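Local coordinates for protein PTS system, IIA component (Streptococcus pneumoniae serotype 4, PDB 5T3U) that probably passes phosphoryl groups on to its partner IIB protein in the phosphotransferase system associated with pneumococcal fucose utilization, at residues V73-I78 and V96-G101; A14-F19 and L42-G47; F7-L12 and S116-E121; M29-T34 and L106-I111; Y56-V61 and L87-N92. All coordinates share one frame; numbering follows the deposited sequence.

Contact 1 (V73-I78 and V96-G101); sequences VLTDLI and VDIVTG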
# COMPACT_ATOMS: atom_id res chain seq x y z
N VAL A 73 8.60 -1.27 11.91
CA VAL A 73 7.65 -2.24 11.44
C VAL A 73 6.54 -1.47 10.71
O VAL A 73 5.91 -0.55 11.29
CB VAL A 73 7.04 -3.05 12.62
CG1 VAL A 73 6.04 -4.09 12.12
CG2 VAL A 73 8.14 -3.74 13.44
N LEU A 74 6.32 -1.82 9.45
CA LEU A 74 5.19 -1.28 8.68
C LEU A 74 4.12 -2.36 8.62
O LEU A 74 4.41 -3.50 8.24
CB LEU A 74 5.62 -0.90 7.27
CG LEU A 74 6.74 0.14 7.14
CD1 LEU A 74 6.98 0.44 5.64
CD2 LEU A 74 6.45 1.43 7.94
N THR A 75 2.91 -2.01 9.03
CA THR A 75 1.81 -2.97 8.94
C THR A 75 0.66 -2.42 8.07
O THR A 75 0.53 -1.21 7.88
CB THR A 75 1.26 -3.34 10.32
OG1 THR A 75 0.67 -2.18 10.89
CG2 THR A 75 2.40 -3.90 11.26
N ASP A 76 -0.14 -3.34 7.54
CA ASP A 76 -1.13 -2.99 6.53
C ASP A 76 -2.28 -2.14 7.05
O ASP A 76 -2.66 -1.18 6.39
CB ASP A 76 -1.62 -4.24 5.76
CG ASP A 76 -2.04 -5.41 6.67
OD1 ASP A 76 -1.82 -5.38 7.90
OD2 ASP A 76 -2.57 -6.41 6.10
N LEU A 77 -2.80 -2.48 8.23
CA LEU A 77 -3.86 -1.70 8.82
C LEU A 77 -3.99 -1.93 10.35
O LEU A 77 -3.61 -2.99 10.86
CB LEU A 77 -5.18 -1.99 8.08
CG LEU A 77 -5.99 -3.25 8.39
CD1 LEU A 77 -7.23 -3.30 7.48
CD2 LEU A 77 -5.20 -4.55 8.26
N ILE A 78 -4.53 -0.93 11.05
CA ILE A 78 -4.83 -1.06 12.47
C ILE A 78 -5.83 -2.22 12.75
O ILE A 78 -6.76 -2.46 11.99
CB ILE A 78 -5.33 0.30 13.06
CG1 ILE A 78 -5.24 0.32 14.61
CG2 ILE A 78 -6.75 0.64 12.59
CD1 ILE A 78 -3.82 0.47 15.18
N VAL A 96 11.97 -0.24 18.55
CA VAL A 96 11.05 -0.75 17.52
C VAL A 96 9.89 0.21 17.36
O VAL A 96 9.11 0.40 18.29
CB VAL A 96 10.51 -2.15 17.86
CG1 VAL A 96 9.42 -2.58 16.84
CG2 VAL A 96 11.64 -3.16 17.90
N ASP A 97 9.78 0.80 16.17
CA ASP A 97 8.62 1.62 15.85
C ASP A 97 7.62 0.85 15.00
O ASP A 97 7.99 -0.05 14.27
CB ASP A 97 9.04 2.90 15.14
CG ASP A 97 9.66 3.89 16.09
OD1 ASP A 97 8.97 4.25 17.07
OD2 ASP A 97 10.84 4.28 15.87
N ILE A 98 6.35 1.24 15.12
CA ILE A 98 5.26 0.60 14.38
C ILE A 98 4.42 1.66 13.66
O ILE A 98 3.82 2.51 14.32
CB ILE A 98 4.33 -0.26 15.30
CG1 ILE A 98 5.17 -1.26 16.14
CG2 ILE A 98 3.26 -0.98 14.42
CD1 ILE A 98 4.40 -1.91 17.27
N VAL A 99 4.41 1.62 12.33
CA VAL A 99 3.60 2.56 11.54
C VAL A 99 2.62 1.73 10.72
O VAL A 99 3.04 0.85 9.96
CB VAL A 99 4.45 3.51 10.64
CG1 VAL A 99 3.56 4.50 9.87
CG2 VAL A 99 5.44 4.30 11.49
N THR A 100 1.33 1.97 10.90
CA THR A 100 0.35 1.17 10.20
C THR A 100 -0.24 1.91 8.98
O THR A 100 0.02 3.09 8.79
CB THR A 100 -0.77 0.61 11.13
OG1 THR A 100 -1.52 -0.37 10.41
CG2 THR A 100 -1.73 1.69 11.55
N GLY A 101 -1.02 1.21 8.15
CA GLY A 101 -1.65 1.86 6.99
C GLY A 101 -0.67 2.35 5.93
O GLY A 101 -0.98 3.28 5.18
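Val73-Thr75 and Val96-Thr100 are adjacent parallel strands in the buried sheet of this alpha/beta domain, the two strands of a beta-alpha-beta unit connected through helix 81-90. The chain of backbone bonds alternates: Val73 N donates to Asp97 O (2.7 Å), Val99 N to Val73 O (2.8 Å), and Thr75 N to Val99 O (3.0 Å). Leu74 turns its own N and O to strand 7-16 instead, as expected of a central strand. Beta-branched and leucine side chains suit the sandwiched sheet. Val73 CG2 meets Val96 CG1 at 3.8 Å beneath helix 50-65, whereas on the opposite face Leu74 CD2 lies 4.0 Å from Val99 CB, the two side chains pointing the same way toward helix 104-112. Past these valines two threonines cross. Thr75 OG1 sits between its backbone N and carbonyl carbon (chi1 66°), and Thr100 OG1 is anti to its N (chi1 -168°), bringing the hydroxyls to 2.9 Å in a hydrogen bond. Val99 and Thr100 pair antiparallel with a strand of the second subunit, carrying the sheet across the dimer. Asn83 ND2 gives Thr75 OG1 a second partner, so both bonds accommodate polar groups at the buried strand ends.

Contact 2 (A14-F19 and L42-G47); sequences ASHGNF and LGLMPG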
# COMPACT_ATOMS: atom_id res chain seq x y z
N ALA A 14 5.01 -5.91 7.10
CA ALA A 14 4.17 -7.07 7.44
C ALA A 14 2.71 -6.85 7.11
O ALA A 14 2.20 -5.77 7.32
CB ALA A 14 4.32 -7.41 8.92
N SER A 15 2.01 -7.88 6.63
CA SER A 15 0.59 -7.73 6.32
C SER A 15 -0.10 -9.08 6.32
O SER A 15 0.55 -10.13 6.23
CB SER A 15 0.45 -7.11 4.91
OG SER A 15 0.92 -8.04 3.95
N HIS A 16 -1.43 -9.08 6.37
CA HIS A 16 -2.16 -10.25 5.83
C HIS A 16 -1.85 -10.35 4.32
O HIS A 16 -1.67 -9.33 3.66
CB HIS A 16 -3.65 -10.05 5.99
CG HIS A 16 -4.11 -10.01 7.41
ND1 HIS A 16 -4.10 -8.85 8.16
CD2 HIS A 16 -4.67 -10.96 8.19
CE1 HIS A 16 -4.61 -9.10 9.35
NE2 HIS A 16 -4.94 -10.38 9.41
N GLY A 17 -1.73 -11.57 3.81
CA GLY A 17 -1.50 -11.77 2.38
C GLY A 17 -0.24 -11.15 1.80
O GLY A 17 0.73 -10.89 2.51
N ASN A 18 -0.30 -10.92 0.48
CA ASN A 18 0.82 -10.55 -0.35
C ASN A 18 1.09 -9.02 -0.42
O ASN A 18 1.98 -8.60 -1.14
CB ASN A 18 0.59 -11.10 -1.77
CG ASN A 18 0.65 -12.63 -1.84
OD1 ASN A 18 1.20 -13.30 -0.96
ND2 ASN A 18 0.08 -13.19 -2.89
N PHE A 19 0.32 -8.21 0.31
CA PHE A 19 0.55 -6.74 0.30
C PHE A 19 2.00 -6.34 0.56
O PHE A 19 2.58 -5.54 -0.20
CB PHE A 19 -0.36 -6.04 1.31
CG PHE A 19 -0.35 -4.52 1.22
CD1 PHE A 19 -0.72 -3.87 0.04
CD2 PHE A 19 -0.02 -3.75 2.33
CE1 PHE A 19 -0.77 -2.50 -0.02
CE2 PHE A 19 -0.04 -2.38 2.26
CZ PHE A 19 -0.41 -1.75 1.05
N LEU A 42 6.85 -10.04 5.79
CA LEU A 42 6.15 -11.21 6.31
C LEU A 42 4.67 -11.09 5.98
O LEU A 42 4.06 -10.07 6.26
CB LEU A 42 6.33 -11.29 7.83
CG LEU A 42 5.89 -12.57 8.55
CD1 LEU A 42 6.67 -13.79 7.99
CD2 LEU A 42 6.16 -12.40 10.07
N GLY A 43 4.10 -12.15 5.39
CA GLY A 43 2.68 -12.19 5.12
C GLY A 43 1.97 -13.27 5.92
O GLY A 43 2.45 -14.39 5.99
N LEU A 44 0.84 -12.93 6.52
CA LEU A 44 -0.01 -13.89 7.18
C LEU A 44 -0.98 -14.44 6.13
O LEU A 44 -1.92 -13.77 5.72
CB LEU A 44 -0.75 -13.24 8.36
CG LEU A 44 -1.85 -14.09 9.04
CD1 LEU A 44 -1.32 -15.44 9.47
CD2 LEU A 44 -2.46 -13.33 10.21
N MET A 45 -0.72 -15.66 5.68
CA MET A 45 -1.40 -16.24 4.54
C MET A 45 -2.73 -16.88 4.93
O MET A 45 -2.95 -17.20 6.11
CB MET A 45 -0.47 -17.22 3.83
CG MET A 45 0.86 -16.58 3.39
SD MET A 45 0.61 -15.12 2.32
CE MET A 45 0.09 -15.92 0.79
N PRO A 46 -3.67 -17.00 3.95
CA PRO A 46 -4.91 -17.78 4.16
C PRO A 46 -4.55 -19.17 4.69
O PRO A 46 -3.62 -19.79 4.18
CB PRO A 46 -5.49 -17.89 2.74
CG PRO A 46 -5.04 -16.56 2.07
CD PRO A 46 -3.66 -16.29 2.65
N GLY A 47 -5.25 -19.64 5.72
CA GLY A 47 -4.97 -20.97 6.28
C GLY A 47 -3.88 -21.03 7.36
O GLY A 47 -3.69 -22.09 7.97
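His16 and Leu44 stand side by side at the C-terminal ends of two parallel strands, which belong to the beta-alpha-beta unit of strand 7-16, helix 19-31 and strand 39-44. Ser15 N donates to Leu42 O (3.0 Å), Leu44 N to Ser15 O (2.8 Å) and Gly17 N to Leu44 O (2.9 Å), the last from above the carbonyl plane as the chain begins to turn. The His16 CG is anti to its carbonyl carbon (chi1 -66°) while the Leu44 CG is anti to its backbone N (chi1 172°); the side chains point the same way, and Leu44 CD2 comes obliquely to His16 CD2 at 3.8 Å. An imidazole at the end of the first strand matches the phosphorylated histidine of mannose-type IIA relatives, so His16 probably marks the active site. Asp76 OD2 accepts the backbone N-H of His16, and Phe30 of the second subunit meets the imidazole edge-to-face. On the other face, Ser15 OG donates forward to His16 O at 2.9 Å while also accepting from Ala20 N, a role suited to a short hydroxyl. Gly17 has the positive phi needed in the type II' turn from His16 to Phe19. Gly43, with no side chain, lets Gly17 O approach its CA to 3.5 Å. Met45 is bent twice; its last torsion (chi3 -73°) swings CE across the Asn18 side chain, and the methyl ends 3.3 Å from Asn18 OD1.

Contact 3 (F7-L12 and S116-E121); sequences FNRGIL and SKINLE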
# COMPACT_ATOMS: atom_id res chain seq x y z
N PHE A 7 23.96 -1.25 11.44
CA PHE A 7 23.45 -0.14 10.67
C PHE A 7 22.41 0.65 11.46
O PHE A 7 22.04 0.27 12.59
CB PHE A 7 22.87 -0.66 9.36
CG PHE A 7 23.84 -1.48 8.56
CD1 PHE A 7 24.89 -0.87 7.89
CD2 PHE A 7 23.69 -2.85 8.47
CE1 PHE A 7 25.79 -1.61 7.14
CE2 PHE A 7 24.58 -3.61 7.73
CZ PHE A 7 25.65 -2.99 7.06
N ASN A 8 21.94 1.76 10.90
CA ASN A 8 21.03 2.64 11.63
C ASN A 8 19.65 2.01 11.88
O ASN A 8 19.15 2.07 12.98
CB ASN A 8 20.86 3.97 10.90
CG ASN A 8 22.09 4.84 11.02
OD1 ASN A 8 22.82 4.76 11.98
ND2 ASN A 8 22.33 5.66 10.03
N ARG A 9 19.06 1.41 10.84
CA ARG A 9 17.62 1.19 10.81
C ARG A 9 17.29 0.05 9.85
O ARG A 9 17.69 0.10 8.69
CB ARG A 9 16.96 2.48 10.30
CG ARG A 9 15.48 2.64 10.52
CD ARG A 9 15.06 4.08 10.34
NE ARG A 9 15.95 4.96 11.08
CZ ARG A 9 16.78 5.82 10.51
NH1 ARG A 9 16.82 5.93 9.18
NH2 ARG A 9 17.58 6.57 11.27
N GLY A 10 16.60 -0.97 10.35
CA GLY A 10 16.02 -2.05 9.54
C GLY A 10 14.52 -1.85 9.33
O GLY A 10 13.88 -1.03 10.02
N ILE A 11 13.94 -2.55 8.37
CA ILE A 11 12.53 -2.34 8.09
C ILE A 11 11.88 -3.68 7.96
O ILE A 11 12.33 -4.51 7.19
CB ILE A 11 12.29 -1.50 6.78
CG1 ILE A 11 12.94 -0.11 6.86
CG2 ILE A 11 10.76 -1.36 6.45
CD1 ILE A 11 12.97 0.58 5.50
N LEU A 12 10.83 -3.91 8.72
CA LEU A 12 10.02 -5.09 8.47
C LEU A 12 8.66 -4.66 7.92
O LEU A 12 7.99 -3.82 8.52
CB LEU A 12 9.81 -5.89 9.76
CG LEU A 12 8.88 -7.10 9.68
CD1 LEU A 12 9.38 -8.22 8.73
CD2 LEU A 12 8.65 -7.65 11.06
N SER A 116 20.62 7.06 7.22
CA SER A 116 20.66 8.46 7.58
C SER A 116 19.90 8.70 8.90
O SER A 116 19.10 7.87 9.34
CB SER A 116 20.09 9.29 6.43
OG SER A 116 19.86 10.63 6.85
N LYS A 117 20.18 9.84 9.53
CA LYS A 117 19.30 10.39 10.57
C LYS A 117 17.97 10.74 9.93
O LYS A 117 17.92 11.26 8.81
CB LYS A 117 19.91 11.66 11.18
CG LYS A 117 20.60 11.47 12.54
CD LYS A 117 21.23 12.77 13.05
CE LYS A 117 21.49 12.72 14.57
NZ LYS A 117 21.81 14.09 15.13
N ILE A 118 16.87 10.48 10.64
CA ILE A 118 15.56 10.87 10.10
C ILE A 118 14.70 11.62 11.12
O ILE A 118 14.93 11.51 12.32
CB ILE A 118 14.76 9.66 9.55
CG1 ILE A 118 14.44 8.67 10.68
CG2 ILE A 118 15.52 9.00 8.43
CD1 ILE A 118 13.37 7.64 10.33
N ASN A 119 13.71 12.35 10.62
CA ASN A 119 12.59 12.80 11.43
C ASN A 119 11.37 11.95 11.04
O ASN A 119 10.75 12.19 10.01
CB ASN A 119 12.36 14.30 11.18
CG ASN A 119 11.23 14.88 12.00
OD1 ASN A 119 10.31 14.17 12.44
ND2 ASN A 119 11.30 16.18 12.24
N LEU A 120 11.04 10.96 11.87
CA LEU A 120 9.98 10.00 11.56
C LEU A 120 8.60 10.65 11.50
O LEU A 120 7.76 10.23 10.69
CB LEU A 120 9.98 8.83 12.57
CG LEU A 120 8.99 7.67 12.26
CD1 LEU A 120 9.19 7.08 10.85
CD2 LEU A 120 9.02 6.52 13.31
N GLU A 121 8.35 11.65 12.36
CA GLU A 121 7.07 12.33 12.34
C GLU A 121 6.85 12.98 10.99
O GLU A 121 5.75 12.88 10.42
CB GLU A 121 6.97 13.37 13.48
CG GLU A 121 6.84 12.71 14.89
CD GLU A 121 8.08 11.84 15.25
OE1 GLU A 121 9.23 12.37 15.19
OE2 GLU A 121 7.89 10.62 15.55
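The guanidinium of Arg9 is covered on both faces and gripped at its edge. Ile118 CG1 lies over the centre of one face, 3.7 Å above the plane; Asn8 CB covers the opposite face, shifted toward the rim. At the edge, in plane, comes the carbonyl of Ser116: Arg9 NH2 donates to Ser116 O at 2.8 Å and Arg9 NH1 to the same oxygen at 3.0 Å, an end-on grip by two nitrogens on one acceptor. The bend at chi3 (-48°) places NE, after which the flat group continues to the loop. Ile118 reaches it tip to tip. With CG1 between its backbone N and carbonyl carbon (chi1 64°), that branch covers the guanidinium while Ile118 CG2 touches Arg9 NH1 at 3.4 Å. The contact ties the beginning of strand 7-16 to the loop before helix 120-129, far apart in sequence. Asn119, just beyond, is the N-cap of that helix and bonds Glu122 N. Ser116 OG bonds to Lys117 O (2.8 Å) within the same loop. Arginine suits the site because one long side chain can supply several N-H groups as well as flat faces for hydrocarbon. Arg9 NH1 has a further weak bond to Ser113 O, and Glu70 makes a long, weak ion pair with NE, so carbonyl oxygens probably share with it the work of stabilising the charge.

Contact 4 (M29-T34 and L106-I111); sequences MFVGET and LLVELI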
# COMPACT_ATOMS: atom_id res chain seq x y z
N MET A 29 11.88 -1.29 -7.32
CA MET A 29 11.91 -0.75 -8.68
C MET A 29 12.34 0.70 -8.65
O MET A 29 12.87 1.21 -9.63
CB MET A 29 10.56 -0.90 -9.36
CG MET A 29 10.24 -2.34 -9.73
SD MET A 29 8.61 -2.54 -10.50
CE MET A 29 8.86 -1.59 -12.01
N PHE A 30 12.14 1.35 -7.51
CA PHE A 30 12.56 2.74 -7.34
C PHE A 30 13.91 2.91 -6.67
O PHE A 30 14.69 3.76 -7.07
CB PHE A 30 11.48 3.55 -6.60
CG PHE A 30 10.17 3.59 -7.35
CD1 PHE A 30 10.01 4.42 -8.45
CD2 PHE A 30 9.12 2.79 -6.96
CE1 PHE A 30 8.81 4.44 -9.17
CE2 PHE A 30 7.91 2.81 -7.65
CZ PHE A 30 7.76 3.62 -8.77
N VAL A 31 14.20 2.11 -5.64
CA VAL A 31 15.38 2.35 -4.80
C VAL A 31 16.46 1.27 -4.95
O VAL A 31 17.49 1.34 -4.28
CB VAL A 31 14.98 2.50 -3.31
CG1 VAL A 31 13.96 3.61 -3.16
CG2 VAL A 31 14.39 1.21 -2.77
N GLY A 32 16.22 0.28 -5.80
CA GLY A 32 17.17 -0.83 -6.00
C GLY A 32 16.94 -1.98 -5.01
O GLY A 32 16.25 -1.82 -3.99
N GLU A 33 17.52 -3.13 -5.34
CA GLU A 33 17.33 -4.36 -4.59
C GLU A 33 17.82 -4.20 -3.14
O GLU A 33 18.85 -3.60 -2.90
CB GLU A 33 18.09 -5.50 -5.30
CG GLU A 33 17.49 -6.90 -5.06
CD GLU A 33 18.55 -8.00 -4.85
OE1 GLU A 33 19.68 -7.67 -4.39
OE2 GLU A 33 18.25 -9.19 -5.11
N THR A 34 17.07 -4.69 -2.16
CA THR A 34 17.52 -4.62 -0.76
C THR A 34 18.03 -6.01 -0.33
O THR A 34 17.79 -7.00 -1.01
CB THR A 34 16.40 -4.16 0.22
OG1 THR A 34 15.27 -5.04 0.10
CG2 THR A 34 15.95 -2.74 -0.07
N LEU A 106 5.71 5.95 1.77
CA LEU A 106 6.35 5.67 3.06
C LEU A 106 7.49 4.65 2.93
O LEU A 106 8.62 4.90 3.39
CB LEU A 106 5.33 5.17 4.09
CG LEU A 106 5.85 4.98 5.56
CD1 LEU A 106 6.52 6.22 6.15
CD2 LEU A 106 4.70 4.55 6.46
N LEU A 107 7.20 3.51 2.30
CA LEU A 107 8.19 2.43 2.20
C LEU A 107 9.43 2.92 1.43
O LEU A 107 10.55 2.78 1.92
CB LEU A 107 7.60 1.14 1.58
CG LEU A 107 8.61 -0.03 1.45
CD1 LEU A 107 9.35 -0.35 2.79
CD2 LEU A 107 7.95 -1.30 0.86
N VAL A 108 9.22 3.52 0.26
CA VAL A 108 10.32 4.11 -0.50
C VAL A 108 11.17 5.09 0.29
O VAL A 108 12.39 5.01 0.24
CB VAL A 108 9.79 4.82 -1.79
CG1 VAL A 108 10.92 5.67 -2.44
CG2 VAL A 108 9.26 3.78 -2.76
N GLU A 109 10.54 6.02 1.00
CA GLU A 109 11.27 7.02 1.76
C GLU A 109 12.08 6.39 2.91
O GLU A 109 13.21 6.80 3.18
CB GLU A 109 10.29 8.05 2.35
CG GLU A 109 10.94 9.04 3.34
CD GLU A 109 12.16 9.77 2.76
OE1 GLU A 109 12.20 10.05 1.54
OE2 GLU A 109 13.10 10.06 3.54
N LEU A 110 11.47 5.44 3.63
CA LEU A 110 12.18 4.75 4.71
C LEU A 110 13.36 3.95 4.17
O LEU A 110 14.44 3.95 4.79
CB LEU A 110 11.22 3.87 5.52
CG LEU A 110 10.26 4.68 6.41
CD1 LEU A 110 9.20 3.80 7.11
CD2 LEU A 110 11.05 5.56 7.43
N ILE A 111 13.21 3.31 3.02
CA ILE A 111 14.39 2.60 2.46
C ILE A 111 15.50 3.60 2.07
O ILE A 111 16.68 3.43 2.44
CB ILE A 111 14.06 1.64 1.31
CG1 ILE A 111 13.18 0.50 1.79
CG2 ILE A 111 15.37 1.03 0.71
CD1 ILE A 111 12.53 -0.35 0.63
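Val31 and Val108 meet through methyls set by their first torsions: Val31 CG1 is anti to its carbonyl carbon (chi1 -56°), Val108 CG1 anti to its backbone N (chi1 169°), and the two come to 3.7 Å as the side chains cross at a slant. The same rotation of Val31 leaves its CG2 between the backbone N and the carbonyl carbon, where it faces Ile111, one turn further along the partner helix. There Ile111 CG2, itself anti to the backbone N, lies 3.6 Å from Val31 CG2, the side chains crossing at about a right angle. Val31 thus straddles Val108 and Ile111, which stand three residues apart on one flank of helix 104-112. Short, branched side chains suit such a close approach: the CA atoms of Val31 and Val108 are 6.9 Å apart. This is helix-to-helix packing on one side of the parallel sheet, joining the C-terminal end of helix 19-31 to helix 104-112, whose Leu107 and Leu110 point at strands 7-16 and 68-75. Gly32 then leaves the helix with positive phi, a conformation easy for glycine, and the chain returns so that Thr34 CG2 also touches Ile111 CG2, at 3.9 Å. The other branch of Thr34, OG1, bonds Glu28 OE2 on helix 19-31, so methyl and hydroxyl serve different neighbours. Phe30 CD2 also reaches Val108 CG2 obliquely, at 4.3 Å, and the Phe30 side chain packs on Leu77 of the second subunit.

Contact 5 (Y56-V61 and L87-N92); sequences YFKNQV and LSRFLN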
# COMPACT_ATOMS: atom_id res chain seq x y z
N TYR A 56 7.30 -16.24 14.03
CA TYR A 56 7.98 -15.82 12.81
C TYR A 56 8.20 -14.34 12.83
O TYR A 56 9.30 -13.87 12.53
CB TYR A 56 7.13 -16.10 11.57
CG TYR A 56 7.00 -17.53 11.15
CD1 TYR A 56 8.02 -18.46 11.37
CD2 TYR A 56 5.84 -17.95 10.47
CE1 TYR A 56 7.87 -19.82 10.94
CE2 TYR A 56 5.69 -19.26 10.04
CZ TYR A 56 6.70 -20.19 10.28
OH TYR A 56 6.50 -21.47 9.83
N PHE A 57 7.13 -13.62 13.17
CA PHE A 57 7.16 -12.17 13.35
C PHE A 57 8.21 -11.71 14.36
O PHE A 57 9.03 -10.83 14.08
CB PHE A 57 5.77 -11.61 13.73
CG PHE A 57 5.73 -10.11 13.77
CD1 PHE A 57 5.33 -9.38 12.66
CD2 PHE A 57 6.17 -9.42 14.89
CE1 PHE A 57 5.35 -7.98 12.68
CE2 PHE A 57 6.20 -8.03 14.91
CZ PHE A 57 5.78 -7.31 13.79
N LYS A 58 8.15 -12.28 15.57
CA LYS A 58 9.09 -11.96 16.63
C LYS A 58 10.51 -12.18 16.14
O LYS A 58 11.36 -11.32 16.31
CB LYS A 58 8.79 -12.79 17.89
CG LYS A 58 9.79 -12.57 19.06
CD LYS A 58 9.52 -13.59 20.21
CE LYS A 58 10.32 -13.26 21.49
NZ LYS A 58 11.80 -13.16 21.22
N ASN A 59 10.76 -13.33 15.53
CA ASN A 59 12.07 -13.67 14.97
C ASN A 59 12.58 -12.71 13.91
O ASN A 59 13.76 -12.39 13.90
CB ASN A 59 12.04 -15.12 14.41
CG ASN A 59 12.13 -16.18 15.50
OD1 ASN A 59 12.42 -15.89 16.67
ND2 ASN A 59 11.89 -17.44 15.12
N GLN A 60 11.70 -12.25 13.01
CA GLN A 60 12.10 -11.23 12.00
C GLN A 60 12.56 -9.93 12.66
O GLN A 60 13.58 -9.35 12.23
CB GLN A 60 10.96 -10.91 11.00
CG GLN A 60 10.45 -12.08 10.19
CD GLN A 60 11.40 -12.48 9.09
OE1 GLN A 60 12.49 -13.01 9.35
NE2 GLN A 60 11.00 -12.22 7.82
N VAL A 61 11.84 -9.45 13.67
CA VAL A 61 12.23 -8.19 14.32
C VAL A 61 13.55 -8.36 15.10
O VAL A 61 14.46 -7.53 14.98
CB VAL A 61 11.14 -7.59 15.23
CG1 VAL A 61 11.68 -6.36 15.98
CG2 VAL A 61 9.89 -7.19 14.45
N LEU A 87 2.45 -4.78 18.26
CA LEU A 87 2.23 -3.93 19.41
C LEU A 87 2.38 -4.72 20.73
O LEU A 87 3.01 -4.23 21.67
CB LEU A 87 0.85 -3.25 19.34
CG LEU A 87 0.57 -2.20 20.42
CD1 LEU A 87 1.48 -1.00 20.33
CD2 LEU A 87 -0.89 -1.75 20.38
N SER A 88 1.83 -5.93 20.78
CA SER A 88 1.90 -6.69 22.02
C SER A 88 3.33 -7.14 22.29
O SER A 88 3.81 -7.00 23.41
CB SER A 88 0.90 -7.84 22.04
OG SER A 88 -0.30 -7.43 22.69
N ARG A 89 4.01 -7.63 21.25
CA ARG A 89 5.33 -8.19 21.42
C ARG A 89 6.39 -7.12 21.73
O ARG A 89 7.28 -7.36 22.56
CB ARG A 89 5.72 -9.08 20.23
CG ARG A 89 7.09 -9.72 20.33
CD ARG A 89 7.21 -10.63 21.58
NE ARG A 89 6.55 -11.91 21.36
CZ ARG A 89 6.61 -12.94 22.20
NH1 ARG A 89 7.29 -12.85 23.36
NH2 ARG A 89 5.99 -14.07 21.89
N PHE A 90 6.28 -5.95 21.11
CA PHE A 90 7.31 -4.91 21.24
C PHE A 90 6.82 -3.60 21.87
O PHE A 90 7.44 -2.56 21.68
CB PHE A 90 8.00 -4.68 19.89
CG PHE A 90 8.69 -5.93 19.36
CD1 PHE A 90 9.88 -6.38 19.93
CD2 PHE A 90 8.12 -6.68 18.34
CE1 PHE A 90 10.51 -7.54 19.48
CE2 PHE A 90 8.73 -7.85 17.88
CZ PHE A 90 9.94 -8.27 18.45
N LEU A 91 5.73 -3.69 22.64
CA LEU A 91 5.05 -2.54 23.22
C LEU A 91 5.99 -1.47 23.79
O LEU A 91 5.85 -0.30 23.45
CB LEU A 91 4.07 -2.98 24.32
CG LEU A 91 3.26 -1.85 24.99
CD1 LEU A 91 2.37 -1.11 23.96
CD2 LEU A 91 2.45 -2.39 26.16
N ASN A 92 6.91 -1.89 24.67
CA ASN A 92 7.77 -0.95 25.36
C ASN A 92 9.21 -0.97 24.88
O ASN A 92 10.08 -0.33 25.49
CB ASN A 92 7.71 -1.16 26.89
CG ASN A 92 6.33 -0.85 27.49
OD1 ASN A 92 5.81 -1.61 28.32
ND2 ASN A 92 5.74 0.25 27.08
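Phe90, Lys58 and Arg89 bury the most surface where helix 50-65 meets the end of helix 81-90 on one side of the sheet. Phe90 points its ring at Val61, tip to tip: Val61 CG1 stands over one face in a CH-pi contact, 3.8 Å from the ring centroid and 21° off the normal. Arg89 CG, from the neighbouring residue, lies on the opposite face. In the plane of the ring, at its edge, come Phe57 CE2, 3.9 Å from Phe90 CE2, and Lys58 O, 4.0 Å from Phe90 CZ. A flat aromatic therefore suits this slot between the helices, above Val96 of the sheet. Nearer the surface Lys58 and Arg89 cross, and Lys58 CD sits over the centre of the Arg89 guanidinium, 3.5 Å above its plane. The lysine chain is extended until chi4 (-56°), whose bend places NZ 5.0 Å from Arg89 NH1. Each like charge has its own acid: Lys58 NZ pairs with Asp62 OD2, and Arg89 NH2 with Glu54 OE2. The lysine methylenes can thus pack on the flat guanidinium, while the two carboxylates probably offset the repulsion between the cationic ends.

In the fold
From the N terminus, the first pairing to close is contact 2, joining the first two strands around helix 19-31. Contact 1 follows in series, joining the last two strands of the sheet; Leu74 and Ala14 hydrogen-bond across the central strands and so connect the two. Contact 5 opens on helix 50-65 before contact 1 opens and closes on helix 81-90 before contact 1 closes, so these cross. Contact 4 runs from helix 19-31 to helix 104-112, crossing contact 2 and enclosing contacts 1 and 5. Contact 3 spans all the others, returning to the first strand. Contacts 4 and 5 lie on opposite sides of the chain's centre, packing helices on the two faces of the sheet.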